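PDB 6IUL: natterin-like protein, which is a cytotoxic, pore-forming protein that probably recognises cell-surface glycans with a jacalin-like lectin domain and probably inserts an aerolysin-type pore into target membranes. Local coordinates for residues A[79-84]-A[89-94]; A[152-157]-A[198-203]; A[204-207]-A[211-214]. All coordinates share one frame; numbering follows the deposited sequence.

Interaction 1: residues A[79-84]-A[89-94]; sequences SLWGNG and LGAIKF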
ATOM      1  N   SER A  79     -37.119  -3.413   1.453  1.00 25.30           N
ATOM      2  CA  SER A  79     -38.540  -3.330   1.726  1.00 27.33           C
ATOM      3  C   SER A  79     -39.070  -4.663   2.168  1.00 27.36           C
ATOM      4  O   SER A  79     -38.661  -5.699   1.674  1.00 25.59           O
ATOM      5  CB  SER A  79     -39.284  -2.920   0.462  1.00 29.21           C
ATOM      6  OG  SER A  79     -39.016  -1.561   0.192  1.00 30.87           O
ATOM      7  N   LEU A  80     -39.979  -4.624   3.118  1.00 28.85           N
ATOM      8  CA  LEU A  80     -40.693  -5.778   3.552  1.00 28.58           C
ATOM      9  C   LEU A  80     -42.198  -5.536   3.386  1.00 29.78           C
ATOM     10  O   LEU A  80     -42.678  -4.393   3.492  1.00 28.87           O
ATOM     11  CB  LEU A  80     -40.372  -6.057   5.002  1.00 28.38           C
ATOM     12  CG  LEU A  80     -38.892  -6.315   5.314  1.00 27.04           C
ATOM     13  CD1 LEU A  80     -38.708  -6.411   6.814  1.00 23.88           C
ATOM     14  CD2 LEU A  80     -38.401  -7.583   4.651  1.00 25.69           C
ATOM     15  N   TRP A  81     -42.931  -6.622   3.096  1.00 30.82           N
ATOM     16  CA  TRP A  81     -44.390  -6.614   2.964  1.00 30.79           C
ATOM     17  C   TRP A  81     -44.994  -7.694   3.842  1.00 31.87           C
ATOM     18  O   TRP A  81     -44.436  -8.801   4.010  1.00 28.20           O
ATOM     19  CB  TRP A  81     -44.800  -6.948   1.550  1.00 31.53           C
ATOM     20  CG  TRP A  81     -44.636  -5.918   0.524  1.00 28.41           C
ATOM     21  CD1 TRP A  81     -45.597  -5.143  -0.004  1.00 30.60           C
ATOM     22  CD2 TRP A  81     -43.430  -5.621  -0.200  1.00 28.84           C
ATOM     23  NE1 TRP A  81     -45.057  -4.329  -1.002  1.00 29.86           N
ATOM     24  CE2 TRP A  81     -43.739  -4.623  -1.144  1.00 27.50           C
ATOM     25  CE3 TRP A  81     -42.118  -6.086  -0.115  1.00 28.79           C
ATOM     26  CZ2 TRP A  81     -42.804  -4.075  -1.982  1.00 29.24           C
ATOM     27  CZ3 TRP A  81     -41.192  -5.566  -0.947  1.00 30.59           C
ATOM     28  CH2 TRP A  81     -41.543  -4.554  -1.897  1.00 31.09           C
ATOM     29  N   GLY A  82     -46.161  -7.362   4.395  1.00 34.95           N
ATOM     30  CA  GLY A  82     -47.056  -8.330   5.010  1.00 36.87           C
ATOM     31  C   GLY A  82     -47.764  -9.173   3.953  1.00 35.33           C
ATOM     32  O   GLY A  82     -47.719  -8.854   2.756  1.00 34.83           O
ATOM     33  N   ASN A  83     -48.441 -10.226   4.387  1.00 39.35           N
ATOM     34  CA  ASN A  83     -49.099 -11.130   3.415  1.00 46.35           C
ATOM     35  C   ASN A  83     -50.494 -10.695   3.008  1.00 51.13           C
ATOM     36  O   ASN A  83     -51.158 -11.372   2.216  1.00 58.17           O
ATOM     37  CB  ASN A  83     -49.147 -12.575   3.915  1.00 45.10           C
ATOM     38  CG  ASN A  83     -50.054 -12.752   5.091  1.00 40.83           C
ATOM     39  OD1 ASN A  83     -50.420 -11.771   5.729  1.00 38.07           O
ATOM     40  ND2 ASN A  83     -50.438 -14.010   5.383  1.00 35.08           N
ATOM     41  N   GLY A  84     -50.973  -9.580   3.526  1.00 50.69           N
ATOM     42  CA  GLY A  84     -52.326  -9.176   3.085  1.00 66.53           C
ATOM     43  C   GLY A  84     -53.457  -9.444   4.077  1.00 62.74           C
ATOM     44  O   GLY A  84     -54.308  -8.604   4.253  1.00 63.58           O
ATOM     45  N   LEU A  89     -45.170 -12.667   7.165  1.00 31.59           N
ATOM     46  CA  LEU A  89     -44.313 -11.933   6.249  1.00 26.57           C
ATOM     47  C   LEU A  89     -44.721 -12.345   4.842  1.00 25.45           C
ATOM     48  O   LEU A  89     -44.910 -13.528   4.580  1.00 24.19           O
ATOM     49  CB  LEU A  89     -42.825 -12.255   6.508  1.00 25.80           C
ATOM     50  CG  LEU A  89     -41.826 -11.597   5.570  1.00 26.73           C
ATOM     51  CD1 LEU A  89     -41.831 -10.059   5.731  1.00 25.94           C
ATOM     52  CD2 LEU A  89     -40.422 -12.131   5.826  1.00 27.04           C
ATOM     53  N   GLY A  90     -44.820 -11.379   3.944  1.00 24.57           N
ATOM     54  CA  GLY A  90     -45.326 -11.650   2.593  1.00 27.79           C
ATOM     55  C   GLY A  90     -44.254 -11.566   1.512  1.00 29.10           C
ATOM     56  O   GLY A  90     -44.343 -12.208   0.476  1.00 31.08           O
ATOM     57  N   ALA A  91     -43.264 -10.706   1.726  1.00 29.82           N
ATOM     58  CA  ALA A  91     -42.238 -10.497   0.740  1.00 28.55           C
ATOM     59  C   ALA A  91     -41.034  -9.771   1.313  1.00 27.49           C
ATOM     60  O   ALA A  91     -41.152  -9.008   2.252  1.00 24.13           O
ATOM     61  CB  ALA A  91     -42.815  -9.688  -0.422  1.00 32.23           C
ATOM     62  N   ILE A  92     -39.888  -9.999   0.675  1.00 28.25           N
ATOM     63  CA  ILE A  92     -38.646  -9.311   0.953  1.00 26.05           C
ATOM     64  C   ILE A  92     -38.063  -8.820  -0.380  1.00 27.09           C
ATOM     65  O   ILE A  92     -37.953  -9.566  -1.343  1.00 25.70           O
ATOM     66  CB  ILE A  92     -37.619 -10.289   1.538  1.00 26.53           C
ATOM     67  CG1 ILE A  92     -38.124 -10.868   2.853  1.00 27.54           C
ATOM     68  CG2 ILE A  92     -36.259  -9.610   1.729  1.00 27.23           C
ATOM     69  CD1 ILE A  92     -37.396 -12.127   3.279  1.00 28.22           C
ATOM     70  N   LYS A  93     -37.687  -7.553  -0.429  1.00 26.47           N
ATOM     71  CA  LYS A  93     -36.933  -7.035  -1.527  1.00 28.54           C
ATOM     72  C   LYS A  93     -35.750  -6.188  -1.042  1.00 25.27           C
ATOM     73  O   LYS A  93     -35.921  -5.310  -0.217  1.00 25.51           O
ATOM     74  CB  LYS A  93     -37.838  -6.169  -2.388  1.00 32.09           C
ATOM     75  CG  LYS A  93     -37.116  -5.556  -3.576  1.00 35.52           C
ATOM     76  CD  LYS A  93     -38.095  -4.854  -4.498  1.00 46.20           C
ATOM     77  CE  LYS A  93     -37.361  -4.214  -5.661  1.00 53.27           C
ATOM     78  NZ  LYS A  93     -38.337  -3.470  -6.510  1.00 68.55           N
ATOM     79  N   PHE A  94     -34.565  -6.414  -1.619  1.00 23.57           N
ATOM     80  CA  PHE A  94     -33.491  -5.454  -1.417  1.00 25.93           C
ATOM     81  C   PHE A  94     -32.714  -5.190  -2.666  1.00 25.00           C
ATOM     82  O   PHE A  94     -32.732  -5.976  -3.578  1.00 24.24           O
ATOM     83  CB  PHE A  94     -32.562  -5.855  -0.250  1.00 25.13           C
ATOM     84  CG  PHE A  94     -31.871  -7.194  -0.431  1.00 25.05           C
ATOM     85  CD1 PHE A  94     -30.738  -7.282  -1.222  1.00 27.02           C
ATOM     86  CD2 PHE A  94     -32.261  -8.301   0.290  1.00 23.46           C
ATOM     87  CE1 PHE A  94     -30.018  -8.483  -1.338  1.00 25.85           C
ATOM     88  CE2 PHE A  94     -31.575  -9.519   0.168  1.00 25.29           C
ATOM     89  CZ  PHE A  94     -30.443  -9.621  -0.660  1.00 24.29           C
TER
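Trp81 meets Ala91 and Lys93 along one side of its indole, and its own carbonyl takes two amides of the opposite strand. CE3 of Trp81 packs obliquely on CB of Ala91 at 3.7 Å, while CB of Lys93 lies near the ring plane, at the edge, 3.7 Å from CZ3. With CG anti to its carbonyl carbon (chi1 -75°), the indole runs beside the Lys93 side chain, the two pointing the same way. On the other face of the sheet, CD2 of Leu80 touches CG1 of Ile92 at 3.8 Å. Strands 75-82 and 89-96 form an antiparallel hairpin of the jacalin-like lectin domain, and a classic beta bulge interrupts it: Gly90 and Ala91 both face Trp81. Trp81 O accepts Gly90 N at 2.6 Å and, less straight, Ala91 N at 3.2 Å, both from the same face of its carbonyl plane. Beyond the bulge the pairing is regular: Ser79 N to Lys93 O is 2.8 Å and nearly linear (170°), and Lys93 N to Ser79 O is 3.0 Å. In the second shell, Glu114 binds the Ser79 hydroxyl, Phe103 receives Lys93 in a cation-pi contact, and Phe140 touches Leu80 and Ile92.

Interaction 2: residues A[152-157]-A[198-203]; sequences QDMKYP and SSWSTT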
ATOM      1  N   GLN A 152      -7.845  -1.694  18.177  1.00 32.72           N
ATOM      2  CA  GLN A 152      -7.097  -1.054  19.249  1.00 35.99           C
ATOM      3  C   GLN A 152      -6.802  -2.055  20.359  1.00 36.77           C
ATOM      4  O   GLN A 152      -7.077  -3.244  20.207  1.00 32.60           O
ATOM      5  CB  GLN A 152      -7.854   0.168  19.773  1.00 38.41           C
ATOM      6  CG  GLN A 152      -9.158  -0.098  20.474  1.00 41.13           C
ATOM      7  CD  GLN A 152     -10.094   1.127  20.388  1.00 45.67           C
ATOM      8  OE1 GLN A 152     -10.515   1.565  19.293  1.00 46.02           O
ATOM      9  NE2 GLN A 152     -10.433   1.670  21.538  1.00 42.35           N
ATOM     10  N   ASP A 153      -6.233  -1.565  21.466  1.00 42.17           N
ATOM     11  CA  ASP A 153      -5.739  -2.416  22.572  1.00 43.41           C
ATOM     12  C   ASP A 153      -4.948  -3.620  22.050  1.00 41.63           C
ATOM     13  O   ASP A 153      -5.228  -4.767  22.407  1.00 38.81           O
ATOM     14  CB  ASP A 153      -6.895  -2.915  23.467  1.00 48.98           C
ATOM     15  CG  ASP A 153      -7.732  -1.774  24.048  1.00 56.37           C
ATOM     16  OD1 ASP A 153      -7.215  -0.652  24.285  1.00 63.88           O
ATOM     17  OD2 ASP A 153      -8.921  -2.012  24.292  1.00 59.43           O
ATOM     18  N   MET A 154      -3.978  -3.338  21.183  1.00 39.33           N
ATOM     19  CA  MET A 154      -3.173  -4.370  20.531  1.00 43.58           C
ATOM     20  C   MET A 154      -2.190  -4.992  21.533  1.00 40.27           C
ATOM     21  O   MET A 154      -1.497  -4.288  22.224  1.00 38.53           O
ATOM     22  CB  MET A 154      -2.400  -3.791  19.336  1.00 41.77           C
ATOM     23  CG  MET A 154      -1.571  -4.818  18.570  1.00 40.55           C
ATOM     24  SD  MET A 154      -2.571  -6.091  17.786  1.00 35.92           S
ATOM     25  CE  MET A 154      -3.551  -5.133  16.617  1.00 39.07           C
ATOM     26  N   LYS A 155      -2.153  -6.319  21.580  1.00 42.33           N
ATOM     27  CA  LYS A 155      -1.268  -7.047  22.491  1.00 40.13           C
ATOM     28  C   LYS A 155      -0.651  -8.219  21.770  1.00 36.12           C
ATOM     29  O   LYS A 155      -1.296  -8.859  20.965  1.00 38.50           O
ATOM     30  CB  LYS A 155      -2.022  -7.564  23.729  1.00 41.24           C
ATOM     31  CG  LYS A 155      -2.404  -6.469  24.683  1.00 47.77           C
ATOM     32  CD  LYS A 155      -3.443  -6.943  25.692  1.00 51.53           C
ATOM     33  CE  LYS A 155      -3.694  -5.945  26.808  1.00 58.23           C
ATOM     34  NZ  LYS A 155      -4.662  -4.881  26.432  1.00 63.69           N
ATOM     35  N   TYR A 156       0.619  -8.486  22.080  1.00 36.14           N
ATOM     36  CA  TYR A 156       1.366  -9.605  21.555  1.00 41.00           C
ATOM     37  C   TYR A 156       1.753 -10.468  22.769  1.00 45.70           C
ATOM     38  O   TYR A 156       2.828 -10.294  23.360  1.00 46.46           O
ATOM     39  CB  TYR A 156       2.607  -9.115  20.795  1.00 39.90           C
ATOM     40  CG  TYR A 156       2.271  -8.095  19.762  1.00 35.31           C
ATOM     41  CD1 TYR A 156       1.933  -8.476  18.476  1.00 33.74           C
ATOM     42  CD2 TYR A 156       2.295  -6.735  20.084  1.00 34.83           C
ATOM     43  CE1 TYR A 156       1.632  -7.519  17.508  1.00 35.27           C
ATOM     44  CE2 TYR A 156       1.974  -5.781  19.145  1.00 36.43           C
ATOM     45  CZ  TYR A 156       1.626  -6.180  17.857  1.00 36.65           C
ATOM     46  OH  TYR A 156       1.301  -5.218  16.927  1.00 35.65           O
ATOM     47  N   PRO A 157       0.851 -11.376  23.165  1.00 47.25           N
ATOM     48  CA  PRO A 157       0.990 -12.038  24.478  1.00 49.36           C
ATOM     49  C   PRO A 157       2.182 -13.030  24.596  1.00 43.50           C
ATOM     50  O   PRO A 157       2.566 -13.375  25.685  1.00 42.37           O
ATOM     51  CB  PRO A 157      -0.363 -12.758  24.658  1.00 49.45           C
ATOM     52  CG  PRO A 157      -0.924 -12.877  23.287  1.00 51.42           C
ATOM     53  CD  PRO A 157      -0.395 -11.736  22.468  1.00 46.02           C
ATOM     54  N   SER A 198       4.346  -4.501   7.720  1.00 34.55           N
ATOM     55  CA  SER A 198       3.446  -4.813   8.827  1.00 35.73           C
ATOM     56  C   SER A 198       2.127  -5.413   8.306  1.00 40.54           C
ATOM     57  O   SER A 198       1.544  -4.926   7.316  1.00 37.18           O
ATOM     58  CB  SER A 198       3.128  -3.550   9.604  1.00 36.30           C
ATOM     59  OG  SER A 198       4.176  -3.182  10.472  1.00 44.21           O
ATOM     60  N   SER A 199       1.659  -6.464   8.967  1.00 38.89           N
ATOM     61  CA  SER A 199       0.432  -7.157   8.583  1.00 37.24           C
ATOM     62  C   SER A 199      -0.264  -7.771   9.804  1.00 37.01           C
ATOM     63  O   SER A 199       0.296  -8.604  10.521  1.00 35.73           O
ATOM     64  CB  SER A 199       0.718  -8.235   7.568  1.00 40.89           C
ATOM     65  OG  SER A 199      -0.458  -9.007   7.339  1.00 46.73           O
ATOM     66  N   TRP A 200      -1.491  -7.341  10.061  1.00 34.83           N
ATOM     67  CA  TRP A 200      -2.334  -7.992  11.061  1.00 34.56           C
ATOM     68  C   TRP A 200      -3.437  -8.763  10.360  1.00 36.23           C
ATOM     69  O   TRP A 200      -4.217  -8.178   9.613  1.00 44.01           O
ATOM     70  CB  TRP A 200      -2.932  -6.978  11.986  1.00 30.69           C
ATOM     71  CG  TRP A 200      -1.977  -6.263  12.896  1.00 31.56           C
ATOM     72  CD1 TRP A 200      -1.589  -6.658  14.154  1.00 30.03           C
ATOM     73  CD2 TRP A 200      -1.341  -5.000  12.662  1.00 30.82           C
ATOM     74  NE1 TRP A 200      -0.784  -5.712  14.710  1.00 29.18           N
ATOM     75  CE2 TRP A 200      -0.591  -4.698  13.806  1.00 31.39           C
ATOM     76  CE3 TRP A 200      -1.328  -4.105  11.586  1.00 33.42           C
ATOM     77  CZ2 TRP A 200       0.176  -3.539  13.917  1.00 32.49           C
ATOM     78  CZ3 TRP A 200      -0.574  -2.965  11.677  1.00 33.74           C
ATOM     79  CH2 TRP A 200       0.160  -2.668  12.854  1.00 34.88           C
ATOM     80  N   SER A 201      -3.506 -10.068  10.601  1.00 32.62           N
ATOM     81  CA  SER A 201      -4.454 -10.933   9.920  1.00 32.45           C
ATOM     82  C   SER A 201      -5.895 -10.544  10.329  1.00 32.20           C
ATOM     83  O   SER A 201      -6.143 -10.097  11.432  1.00 32.37           O
ATOM     84  CB  SER A 201      -4.173 -12.406  10.216  1.00 28.13           C
ATOM     85  OG  SER A 201      -4.442 -12.676  11.618  1.00 28.57           O
ATOM     86  N   THR A 202      -6.833 -10.739   9.420  1.00 35.05           N
ATOM     87  CA  THR A 202      -8.245 -10.544   9.723  1.00 34.79           C
ATOM     88  C   THR A 202      -9.054 -11.718   9.205  1.00 33.39           C
ATOM     89  O   THR A 202      -8.601 -12.434   8.343  1.00 29.71           O
ATOM     90  CB  THR A 202      -8.785  -9.249   9.064  1.00 37.60           C
ATOM     91  OG1 THR A 202      -8.758  -9.391   7.661  1.00 37.19           O
ATOM     92  CG2 THR A 202      -7.933  -8.032   9.406  1.00 40.56           C
ATOM     93  N   THR A 203     -10.246 -11.910   9.756  1.00 37.15           N
ATOM     94  CA  THR A 203     -11.179 -12.945   9.268  1.00 36.53           C
ATOM     95  C   THR A 203     -12.585 -12.376   9.106  1.00 32.36           C
ATOM     96  O   THR A 203     -12.844 -11.216   9.410  1.00 29.35           O
ATOM     97  CB  THR A 203     -11.254 -14.124  10.263  1.00 41.03           C
ATOM     98  OG1 THR A 203     -11.618 -13.630  11.571  1.00 39.26           O
ATOM     99  CG2 THR A 203      -9.914 -14.843  10.363  1.00 45.75           C
TER
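A Met-aromatic contact and a tyrosine-tryptophan hydrogen bond meet at the indole of Trp200, inside the aerolysin-like part of the protein, where the end of strand 135-155 faces the end of strand 184-200. The backbones stay apart, the nearest CA atoms, those of Met154 and Trp200, being 10.2 Å from each other, and three side chains bridge the distance. The CA-CB bond of Trp200 heads toward 152-157, and NE1 and CD1 of the indole do most of the touching. NE1 donates to OH of Tyr156 at 3.1 Å; the hydroxyl oxygen lies at the indole edge, in the plane of the ring, but the bond is bent, with an N-H...O angle of 146°. The two side chains run at about a right angle, and the phenol reaches the indole with its hydroxyl.

Met154 approaches the same five-membered ring obliquely. Its sulfur SD is 4.4 Å from the ring centroid and 56° off the normal, and its methyl CE comes to 3.5 Å from CD1. The chain leaves the backbone with CG anti to N (chi1 -178°) and then bends at both of the next torsions, which folds the thioether back so that sulfur and methyl both touch the NE1-CD1 side of the ring. Tyr277 meets the indole edge-to-face and Tyr299 adds a second ring contact, while Val214 and Ala216 of strand 212-223 pack on Met154.

Trp200 and Tyr156 are both buried, and the bond gives the buried indole N-H an oxygen acceptor. This directional bond probably restrains how the indole can turn, whereas the polarisable thioether adds a contact that is much less demanding in direction.

Interaction 3: residues A[204-207]-A[211-214]; sequences NKIE and SLSV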
ATOM      1  N   ASN A 204     -13.498 -13.222   8.655  1.00 35.25           N
ATOM      2  CA  ASN A 204     -14.934 -12.913   8.599  1.00 30.87           C
ATOM      3  C   ASN A 204     -15.205 -11.724   7.693  1.00 28.70           C
ATOM      4  O   ASN A 204     -16.202 -11.021   7.859  1.00 27.84           O
ATOM      5  CB  ASN A 204     -15.457 -12.664  10.008  1.00 30.22           C
ATOM      6  CG  ASN A 204     -15.253 -13.866  10.920  1.00 33.21           C
ATOM      7  OD1 ASN A 204     -15.060 -14.965  10.454  1.00 37.29           O
ATOM      8  ND2 ASN A 204     -15.312 -13.641  12.232  1.00 32.69           N
ATOM      9  N   LYS A 205     -14.294 -11.485   6.758  1.00 27.77           N
ATOM     10  CA  LYS A 205     -14.386 -10.373   5.802  1.00 26.35           C
ATOM     11  C   LYS A 205     -14.454  -8.986   6.390  1.00 25.71           C
ATOM     12  O   LYS A 205     -14.882  -8.031   5.712  1.00 30.28           O
ATOM     13  CB  LYS A 205     -15.580 -10.586   4.842  1.00 28.36           C
ATOM     14  CG  LYS A 205     -15.439 -11.828   3.997  1.00 31.08           C
ATOM     15  CD  LYS A 205     -16.535 -11.930   2.991  1.00 37.78           C
ATOM     16  CE  LYS A 205     -16.136 -12.840   1.870  1.00 41.26           C
ATOM     17  NZ  LYS A 205     -17.272 -12.861   0.922  1.00 48.27           N
ATOM     18  N   ILE A 206     -14.042  -8.827   7.639  1.00 26.10           N
ATOM     19  CA  ILE A 206     -14.067  -7.488   8.202  1.00 27.27           C
ATOM     20  C   ILE A 206     -13.230  -6.457   7.451  1.00 28.59           C
ATOM     21  O   ILE A 206     -13.596  -5.257   7.451  1.00 27.40           O
ATOM     22  CB  ILE A 206     -13.721  -7.445   9.684  1.00 28.16           C
ATOM     23  CG1 ILE A 206     -12.302  -7.943   9.952  1.00 30.04           C
ATOM     24  CG2 ILE A 206     -14.766  -8.208  10.481  1.00 28.21           C
ATOM     25  CD1 ILE A 206     -11.862  -7.525  11.325  1.00 28.89           C
ATOM     26  N   GLU A 207     -12.138  -6.892   6.821  1.00 27.47           N
ATOM     27  CA  GLU A 207     -11.274  -5.979   6.055  1.00 31.77           C
ATOM     28  C   GLU A 207     -11.963  -5.443   4.795  1.00 31.13           C
ATOM     29  O   GLU A 207     -11.723  -4.317   4.356  1.00 29.69           O
ATOM     30  CB  GLU A 207      -9.908  -6.604   5.684  1.00 36.68           C
ATOM     31  CG  GLU A 207      -9.952  -7.661   4.548  1.00 47.53           C
ATOM     32  CD  GLU A 207     -10.665  -9.019   4.909  1.00 53.02           C
ATOM     33  OE1 GLU A 207     -10.935  -9.364   6.126  1.00 41.64           O
ATOM     34  OE2 GLU A 207     -10.945  -9.774   3.939  1.00 58.82           O
ATOM     35  N   SER A 211     -13.961  -0.137   6.771  1.00 31.04           N
ATOM     36  CA  SER A 211     -12.662   0.473   6.508  1.00 31.30           C
ATOM     37  C   SER A 211     -11.861   0.472   7.813  1.00 30.41           C
ATOM     38  O   SER A 211     -12.061   1.287   8.712  1.00 27.68           O
ATOM     39  CB  SER A 211     -12.762   1.869   5.877  1.00 32.17           C
ATOM     40  OG  SER A 211     -13.094   2.810   6.817  1.00 44.28           O
ATOM     41  N   LEU A 212     -10.979  -0.500   7.932  1.00 32.15           N
ATOM     42  CA  LEU A 212     -10.244  -0.740   9.192  1.00 29.84           C
ATOM     43  C   LEU A 212      -9.000   0.146   9.298  1.00 30.24           C
ATOM     44  O   LEU A 212      -8.311   0.355   8.298  1.00 31.36           O
ATOM     45  CB  LEU A 212      -9.777  -2.195   9.250  1.00 30.83           C
ATOM     46  CG  LEU A 212     -10.864  -3.245   9.247  1.00 28.96           C
ATOM     47  CD1 LEU A 212     -10.271  -4.610   9.208  1.00 30.39           C
ATOM     48  CD2 LEU A 212     -11.783  -3.119  10.454  1.00 31.80           C
ATOM     49  N   SER A 213      -8.762   0.705  10.476  1.00 29.87           N
ATOM     50  CA  SER A 213      -7.446   1.184  10.846  1.00 35.74           C
ATOM     51  C   SER A 213      -7.045   0.532  12.167  1.00 36.99           C
ATOM     52  O   SER A 213      -7.894   0.051  12.927  1.00 36.25           O
ATOM     53  CB  SER A 213      -7.359   2.717  10.928  1.00 36.10           C
ATOM     54  OG  SER A 213      -8.304   3.196  11.816  1.00 42.51           O
ATOM     55  N   VAL A 214      -5.738   0.493  12.404  1.00 34.08           N
ATOM     56  CA  VAL A 214      -5.170  -0.068  13.618  1.00 32.55           C
ATOM     57  C   VAL A 214      -4.466   1.015  14.401  1.00 32.81           C
ATOM     58  O   VAL A 214      -3.547   1.665  13.906  1.00 33.06           O
ATOM     59  CB  VAL A 214      -4.145  -1.144  13.271  1.00 32.18           C
ATOM     60  CG1 VAL A 214      -3.642  -1.796  14.542  1.00 32.70           C
ATOM     61  CG2 VAL A 214      -4.760  -2.190  12.352  1.00 31.68           C
TER
HETATM   62  O   HOH W   1     -10.287  -2.215   5.548  1.00 26.52           O
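Leu212 drives one methyl, CD1, against the backbone and side chain of the short helix 206-209, and this is the close-packed part of the contact. CD1 lies 3.6 Å from CA of Glu207 and 3.9 Å from CD1 of Ile206, and CG of Leu212 is 3.8 Å from the carbonyl O of Ile206. The CA-CB bond of Leu212 is directed toward the helix, and chi1 -62° sets CG anti to the carbonyl carbon; the side chain meets that of the isoleucine at about a right angle. Ile206 and Leu212 are both buried, so the short helix packs on Leu212, mostly through carbon atoms; Val240 also touches Leu212.

The other side is looser and bridged by one water. No direct hydrogen bond joins the segments, and the CA atoms come no nearer than 6.2 Å, between Glu207 and Leu212. The water lies 2.8 Å from Glu207 O, probably as donor, and accepts from Leu212 N at 3.0 Å. Glu207 is exposed: CB still brushes the leucine methyl, but the chain bends at chi2 and its carboxylate turns back to Thr202, which hydrogen-bonds OE1. Close by, Ser211 of this chain hydrogen-bonds Thr247 of the second subunit through its hydroxyl, which places this edge of the contact beside the interface.

The geometry is consistent with a division of work: the leucine's carbon contacts pack together two elements already linked by a short turn, while a water bridges Glu207 O and Leu212 N.

In the fold
Interactions 2 and 3 form one neighbourhood, whereas interaction 1 lies apart in the lectin domain. Centres of interactions 1 and 2 are 42 Å apart and those of 1 and 3 are 32 Å apart; even the nearest atoms of 1 and 3 remain about 14 Å from each other. By contrast, the centres of 2 and 3 are 11 Å apart and their atoms touch: Thr202 OG1 to Glu207 OE1 is 2.7 Å, and Trp200 CE3 packs on Val214 CG2 at 4.0 Å. Strand 184-200 leads on to helix 206-209, and strands 135-155 and 212-223 pair in one sheet. Interaction 1's jacalin-like range probably recognises glycans; the ETX/MTX2-type range of the others probably forms the pore.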